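Long-range contact in cortical-lytic enzyme (Clostridium perfringens, PDB 5JIP), which probably acts as a muramidase (lysozyme) of glycoside hydrolase family 25, taking part in the hydrolysis of spore-cortex peptidoglycan during germination: residues Leu12-Val26 with Leu210-Asn224. Sequence-based numbering, arbitrary orientation.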
loop_
_atom_site.group_PDB
_atom_site.type_symbol
_atom_site.label_atom_id
_atom_site.label_comp_id
_atom_site.label_asym_id
_atom_site.label_seq_id
_atom_site.Cartn_x
_atom_site.Cartn_y
_atom_site.Cartn_z
ATOM N N LEU A 12 20.633 -6.147 8.192
ATOM C CA LEU A 12 19.935 -6.628 7.020
ATOM C C LEU A 12 20.193 -5.766 5.798
ATOM O O LEU A 12 19.716 -6.116 4.715
ATOM C CB LEU A 12 18.424 -6.693 7.268
ATOM C CG LEU A 12 18.031 -7.671 8.378
ATOM C CD1 LEU A 12 16.537 -7.555 8.680
ATOM C CD2 LEU A 12 18.405 -9.101 7.975
ATOM N N SER A 13 20.902 -4.645 5.943
ATOM C CA SER A 13 21.035 -3.724 4.825
ATOM C C SER A 13 21.692 -4.410 3.633
ATOM O O SER A 13 22.727 -5.071 3.771
ATOM C CB SER A 13 21.856 -2.498 5.227
ATOM O OG SER A 13 21.204 -1.727 6.230
ATOM N N THR A 14 21.109 -4.202 2.449
ATOM C CA THR A 14 21.747 -4.650 1.221
ATOM C C THR A 14 22.934 -3.748 0.884
ATOM O O THR A 14 23.132 -2.681 1.465
ATOM C CB THR A 14 20.750 -4.667 0.064
ATOM O OG1 THR A 14 20.109 -3.397 -0.045
ATOM C CG2 THR A 14 19.682 -5.763 0.277
ATOM N N PHE A 15 23.714 -4.189 -0.093
ATOM C CA PHE A 15 25.010 -3.589 -0.359
ATOM C C PHE A 15 25.369 -3.752 -1.825
ATOM O O PHE A 15 25.152 -4.813 -2.411
ATOM C CB PHE A 15 26.067 -4.236 0.537
ATOM C CG PHE A 15 27.481 -3.938 0.128
ATOM C CD1 PHE A 15 28.150 -2.838 0.622
ATOM C CD2 PHE A 15 28.139 -4.778 -0.738
ATOM C CE1 PHE A 15 29.466 -2.557 0.238
ATOM C CE2 PHE A 15 29.449 -4.521 -1.120
ATOM C CZ PHE A 15 30.118 -3.417 -0.623
ATOM N N GLY A 16 25.968 -2.719 -2.402
ATOM C CA GLY A 16 26.438 -2.830 -3.754
ATOM C C GLY A 16 27.125 -1.576 -4.233
ATOM O O GLY A 16 26.956 -0.477 -3.665
ATOM N N PRO A 17 27.881 -1.711 -5.321
ATOM C CA PRO A 17 28.607 -0.573 -5.875
ATOM C C PRO A 17 27.777 0.199 -6.886
ATOM O O PRO A 17 26.777 -0.288 -7.415
ATOM C CB PRO A 17 29.798 -1.254 -6.563
ATOM C CG PRO A 17 29.171 -2.520 -7.113
ATOM C CD PRO A 17 28.229 -2.972 -6.019
ATOM N N ASP A 18 28.228 1.419 -7.172
ATOM C CA ASP A 18 27.831 2.045 -8.425
ATOM C C ASP A 18 29.076 2.280 -9.269
ATOM O O ASP A 18 30.177 2.513 -8.745
ATOM C CB ASP A 18 27.024 3.343 -8.223
ATOM C CG ASP A 18 27.749 4.372 -7.378
ATOM O OD1 ASP A 18 27.635 4.299 -6.137
ATOM O OD2 ASP A 18 28.413 5.256 -7.959
ATOM N N LEU A 19 28.880 2.162 -10.584
ATOM C CA LEU A 19 29.959 2.057 -11.566
ATOM C C LEU A 19 29.644 2.921 -12.781
ATOM O O LEU A 19 28.488 3.266 -13.042
ATOM C CB LEU A 19 30.150 0.607 -12.045
ATOM C CG LEU A 19 30.300 -0.515 -11.016
ATOM C CD1 LEU A 19 30.220 -1.882 -11.714
ATOM C CD2 LEU A 19 31.592 -0.373 -10.267
ATOM N N ASN A 20 30.683 3.266 -13.538
ATOM C CA ASN A 20 30.486 3.916 -14.824
ATOM C C ASN A 20 31.665 3.559 -15.724
ATOM O O ASN A 20 32.464 2.680 -15.400
ATOM C CB ASN A 20 30.286 5.427 -14.660
ATOM C CG ASN A 20 31.486 6.130 -14.035
ATOM O OD1 ASN A 20 32.635 5.694 -14.146
ATOM N ND2 ASN A 20 31.206 7.218 -13.348
ATOM N N GLU A 21 31.755 4.225 -16.876
ATOM C CA GLU A 21 32.777 3.842 -17.849
ATOM C C GLU A 21 34.202 4.017 -17.337
ATOM O O GLU A 21 35.140 3.475 -17.947
ATOM C CB GLU A 21 32.580 4.647 -19.123
ATOM C CG GLU A 21 32.888 6.116 -18.998
ATOM C CD GLU A 21 32.587 6.844 -20.283
ATOM O OE1 GLU A 21 33.546 7.056 -21.076
ATOM O OE2 GLU A 21 31.399 7.158 -20.517
ATOM N N PHE A 22 34.394 4.740 -16.239
ATOM C CA PHE A 22 35.733 4.953 -15.690
ATOM C C PHE A 22 36.078 3.941 -14.617
ATOM O O PHE A 22 37.197 3.949 -14.099
ATOM C CB PHE A 22 35.850 6.404 -15.161
ATOM C CG PHE A 22 35.409 7.420 -16.174
ATOM C CD1 PHE A 22 36.091 7.541 -17.374
ATOM C CD2 PHE A 22 34.296 8.235 -15.950
ATOM C CE1 PHE A 22 35.679 8.438 -18.315
ATOM C CE2 PHE A 22 33.878 9.120 -16.893
ATOM C CZ PHE A 22 34.568 9.244 -18.075
ATOM N N SER A 23 35.154 3.053 -14.285
ATOM C CA SER A 23 35.455 1.987 -13.353
ATOM C C SER A 23 36.386 1.001 -14.041
ATOM O O SER A 23 36.133 0.602 -15.177
ATOM C CB SER A 23 34.168 1.289 -12.942
ATOM O OG SER A 23 33.298 2.207 -12.329
ATOM N N ARG A 24 37.473 0.644 -13.390
ATOM C CA ARG A 24 38.483 -0.200 -14.018
ATOM C C ARG A 24 38.372 -1.656 -13.587
ATOM O O ARG A 24 38.191 -1.950 -12.406
ATOM C CB ARG A 24 39.872 0.321 -13.676
ATOM C CG ARG A 24 40.033 1.765 -14.102
ATOM C CD ARG A 24 41.469 2.253 -13.990
ATOM N NE ARG A 24 41.951 2.309 -12.607
ATOM C CZ ARG A 24 41.639 3.255 -11.721
ATOM N NH1 ARG A 24 42.165 3.194 -10.498
ATOM N NH2 ARG A 24 40.784 4.237 -12.023
ATOM N N ASP A 25 38.553 -2.573 -14.543
ATOM C CA ASP A 25 38.748 -3.984 -14.219
ATOM C C ASP A 25 37.534 -4.548 -13.477
ATOM O O ASP A 25 37.647 -5.078 -12.380
ATOM C CB ASP A 25 40.033 -4.197 -13.403
ATOM C CG ASP A 25 41.273 -3.638 -14.114
ATOM O OD1 ASP A 25 41.181 -3.217 -15.297
ATOM O OD2 ASP A 25 42.352 -3.586 -13.488
ATOM N N VAL A 26 36.362 -4.413 -14.093
ATOM C CA VAL A 26 35.118 -4.829 -13.452
ATOM C C VAL A 26 34.811 -6.282 -13.827
ATOM O O VAL A 26 34.534 -6.588 -14.991
ATOM C CB VAL A 26 33.963 -3.897 -13.839
ATOM C CG1 VAL A 26 32.648 -4.390 -13.219
ATOM C CG2 VAL A 26 34.276 -2.448 -13.420
ATOM N N LEU A 210 36.428 -3.361 -3.136
ATOM C CA LEU A 210 35.529 -4.500 -3.315
ATOM C C LEU A 210 36.090 -5.430 -4.371
ATOM O O LEU A 210 36.374 -4.983 -5.484
ATOM C CB LEU A 210 34.144 -4.049 -3.754
ATOM C CG LEU A 210 33.063 -5.122 -3.870
ATOM C CD1 LEU A 210 32.810 -5.832 -2.528
ATOM C CD2 LEU A 210 31.802 -4.465 -4.387
ATOM N N ASP A 211 36.235 -6.711 -4.025
ATOM C CA ASP A 211 36.684 -7.716 -4.992
ATOM C C ASP A 211 35.773 -7.669 -6.207
ATOM O O ASP A 211 34.551 -7.703 -6.077
ATOM C CB ASP A 211 36.640 -9.126 -4.373
ATOM C CG ASP A 211 37.819 -9.424 -3.446
ATOM O OD1 ASP A 211 38.681 -8.544 -3.236
ATOM O OD2 ASP A 211 37.868 -10.561 -2.912
ATOM N N GLY A 212 36.363 -7.576 -7.384
ATOM C CA GLY A 212 35.594 -7.493 -8.601
ATOM C C GLY A 212 35.583 -6.128 -9.231
ATOM O O GLY A 212 35.081 -5.983 -10.359
ATOM N N VAL A 213 36.119 -5.117 -8.545
ATOM C CA VAL A 213 36.359 -3.807 -9.126
ATOM C C VAL A 213 37.803 -3.447 -8.829
ATOM O O VAL A 213 38.232 -3.516 -7.671
ATOM C CB VAL A 213 35.408 -2.734 -8.573
ATOM C CG1 VAL A 213 35.713 -1.410 -9.201
ATOM C CG2 VAL A 213 33.967 -3.128 -8.833
ATOM N N GLY A 214 38.546 -3.066 -9.867
ATOM C CA GLY A 214 39.956 -2.789 -9.688
ATOM C C GLY A 214 40.223 -1.428 -9.085
ATOM O O GLY A 214 41.181 -1.262 -8.322
ATOM N N SER A 215 39.391 -0.463 -9.390
ATOM C CA SER A 215 39.588 0.907 -8.948
ATOM C C SER A 215 38.864 1.157 -7.623
ATOM O O SER A 215 37.952 0.418 -7.255
ATOM C CB SER A 215 39.086 1.878 -10.024
ATOM O OG SER A 215 37.871 1.432 -10.625
ATOM N N PRO A 216 39.292 2.157 -6.860
ATOM C CA PRO A 216 38.512 2.586 -5.687
ATOM C C PRO A 216 37.096 2.917 -6.131
ATOM O O PRO A 216 36.891 3.643 -7.098
ATOM C CB PRO A 216 39.260 3.828 -5.198
ATOM C CG PRO A 216 40.668 3.689 -5.792
ATOM C CD PRO A 216 40.440 3.045 -7.119
ATOM N N VAL A 217 36.112 2.363 -5.439
ATOM C CA VAL A 217 34.776 2.271 -5.997
ATOM C C VAL A 217 33.767 2.894 -5.027
ATOM O O VAL A 217 33.964 2.882 -3.807
ATOM C CB VAL A 217 34.459 0.782 -6.327
ATOM C CG1 VAL A 217 34.462 -0.076 -5.057
ATOM C CG2 VAL A 217 33.144 0.648 -7.076
ATOM N N ASP A 218 32.709 3.475 -5.591
ATOM C CA ASP A 218 31.565 3.951 -4.811
ATOM C C ASP A 218 30.819 2.760 -4.226
ATOM O O ASP A 218 30.453 1.837 -4.954
ATOM C CB ASP A 218 30.580 4.748 -5.673
ATOM C CG ASP A 218 31.134 6.035 -6.246
ATOM O OD1 ASP A 218 32.202 6.520 -5.807
ATOM O OD2 ASP A 218 30.453 6.593 -7.143
ATOM N N LEU A 219 30.589 2.772 -2.921
ATOM C CA LEU A 219 29.857 1.696 -2.263
ATOM C C LEU A 219 28.649 2.246 -1.510
ATOM O O LEU A 219 28.661 3.374 -0.998
ATOM C CB LEU A 219 30.739 0.931 -1.304
ATOM C CG LEU A 219 31.942 0.215 -1.958
ATOM C CD1 LEU A 219 32.795 -0.409 -0.881
ATOM C CD2 LEU A 219 31.475 -0.814 -3.008
ATOM N N ASN A 220 27.619 1.410 -1.409
ATOM C CA ASN A 220 26.300 1.859 -0.977
ATOM C C ASN A 220 25.638 0.834 -0.078
ATOM O O ASN A 220 25.702 -0.375 -0.336
ATOM C CB ASN A 220 25.363 2.079 -2.167
ATOM C CG ASN A 220 25.933 3.032 -3.192
ATOM O OD1 ASN A 220 25.896 4.239 -3.005
ATOM N ND2 ASN A 220 26.403 2.493 -4.314
ATOM N N TRP A 221 24.970 1.334 0.953
ATOM C CA TRP A 221 23.989 0.560 1.691
ATOM C C TRP A 221 22.602 0.814 1.118
ATOM O O TRP A 221 22.249 1.950 0.770
ATOM C CB TRP A 221 23.989 0.918 3.183
ATOM C CG TRP A 221 25.300 0.726 3.870
ATOM C CD1 TRP A 221 26.079 1.701 4.409
ATOM C CD2 TRP A 221 25.998 -0.517 4.078
ATOM N NE1 TRP A 221 27.210 1.156 4.958
ATOM C CE2 TRP A 221 27.199 -0.204 4.759
ATOM C CE3 TRP A 221 25.718 -1.852 3.778
ATOM C CZ2 TRP A 221 28.114 -1.176 5.145
ATOM C CZ3 TRP A 221 26.647 -2.834 4.139
ATOM C CH2 TRP A 221 27.825 -2.488 4.829
ATOM N N GLY A 222 21.812 -0.249 1.053
ATOM C CA GLY A 222 20.459 -0.173 0.567
ATOM C C GLY A 222 19.438 -0.641 1.590
ATOM O O GLY A 222 19.746 -0.889 2.763
ATOM N N PRO A 223 18.192 -0.782 1.136
ATOM C CA PRO A 223 17.121 -1.301 1.993
ATOM C C PRO A 223 17.406 -2.709 2.500
ATOM O O PRO A 223 18.255 -3.436 1.990
ATOM C CB PRO A 223 15.890 -1.293 1.072
ATOM C CG PRO A 223 16.257 -0.437 -0.092
ATOM C CD PRO A 223 17.737 -0.537 -0.237
ATOM N N ASN A 224 16.641 -3.102 3.522
ATOM C CA ASN A 224 16.763 -4.436 4.086
ATOM C C ASN A 224 16.452 -5.523 3.076
ATOM O O ASN A 224 16.966 -6.644 3.194
ATOM C CB ASN A 224 15.838 -4.560 5.281
ATOM C CG ASN A 224 16.312 -3.734 6.450
ATOM O OD1 ASN A 224 17.331 -3.039 6.368
ATOM N ND2 ASN A 224 15.599 -3.820 7.556
HETATM O O HOH W 1 18.800 -0.857 5.297
HETATM O O HOH W 2 32.566 3.733 -8.398
HETATM O O HOH W 3 36.770 4.528 -10.969
HETATM O O HOH W 4 43.568 1.061 -9.058
#
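Ser13 and Thr14 meet Gly222 to Asn224 where strand 15-19 and the antiparallel strand 217-221 close the curled sheet of the family 25 barrel, a TIM-barrel relative; strands 38-44 and 201-208 continue the sheet beyond them. A water joins Ser13 OG to Gly222 O and Asn224 OD1, and both side chains also bond to Asn10. Pro223 O takes two bonds from Thr14: the backbone N lies above its carbonyl plane, whereas OG1 reaches it in the plane, on a lone pair, at 2.8 Å. With chi1 at 53°, OG1 sits between backbone N and carbonyl carbon, which turns the hydroxyl onto this oxygen.

The Phe15 ring packs among apolar groups on the sheet face it shares with Pro17, Leu219 and Trp221. Its CD1 lies over one face of the Trp221 indole, 3.8 Å from CZ3, with the ring planes inclined at 55°; Leu210 CD1 comes to the edge of the Phe15 ring. On the other face, the Asn220 amide spans Gly16 and Asp18: ND2 donates to Gly16 O at 3.1 Å and, nearly straight, to Asp18 OD1 at 2.8 Å. Gln203 also donates to that OD1, while Trp176 holds Asn220 OD1, so both ends of the amide are fixed. Asp18 OD2 lies 2.6 Å from Asp218 OD2, the two carboxylates crossing at a slant beside a bound MES molecule, probably from the crystallisation liquor, that sits close to Asp218.

Leu19 CD2 then touches Val213 and Val217. Past the Asn20-Ser23 turn, Arg24 N donates to Ser215 OG almost linearly (176°). The Arg24 chain bends back at chi3, laying its guanidinium face on Ser215, with CZ 3.4 Å from CB.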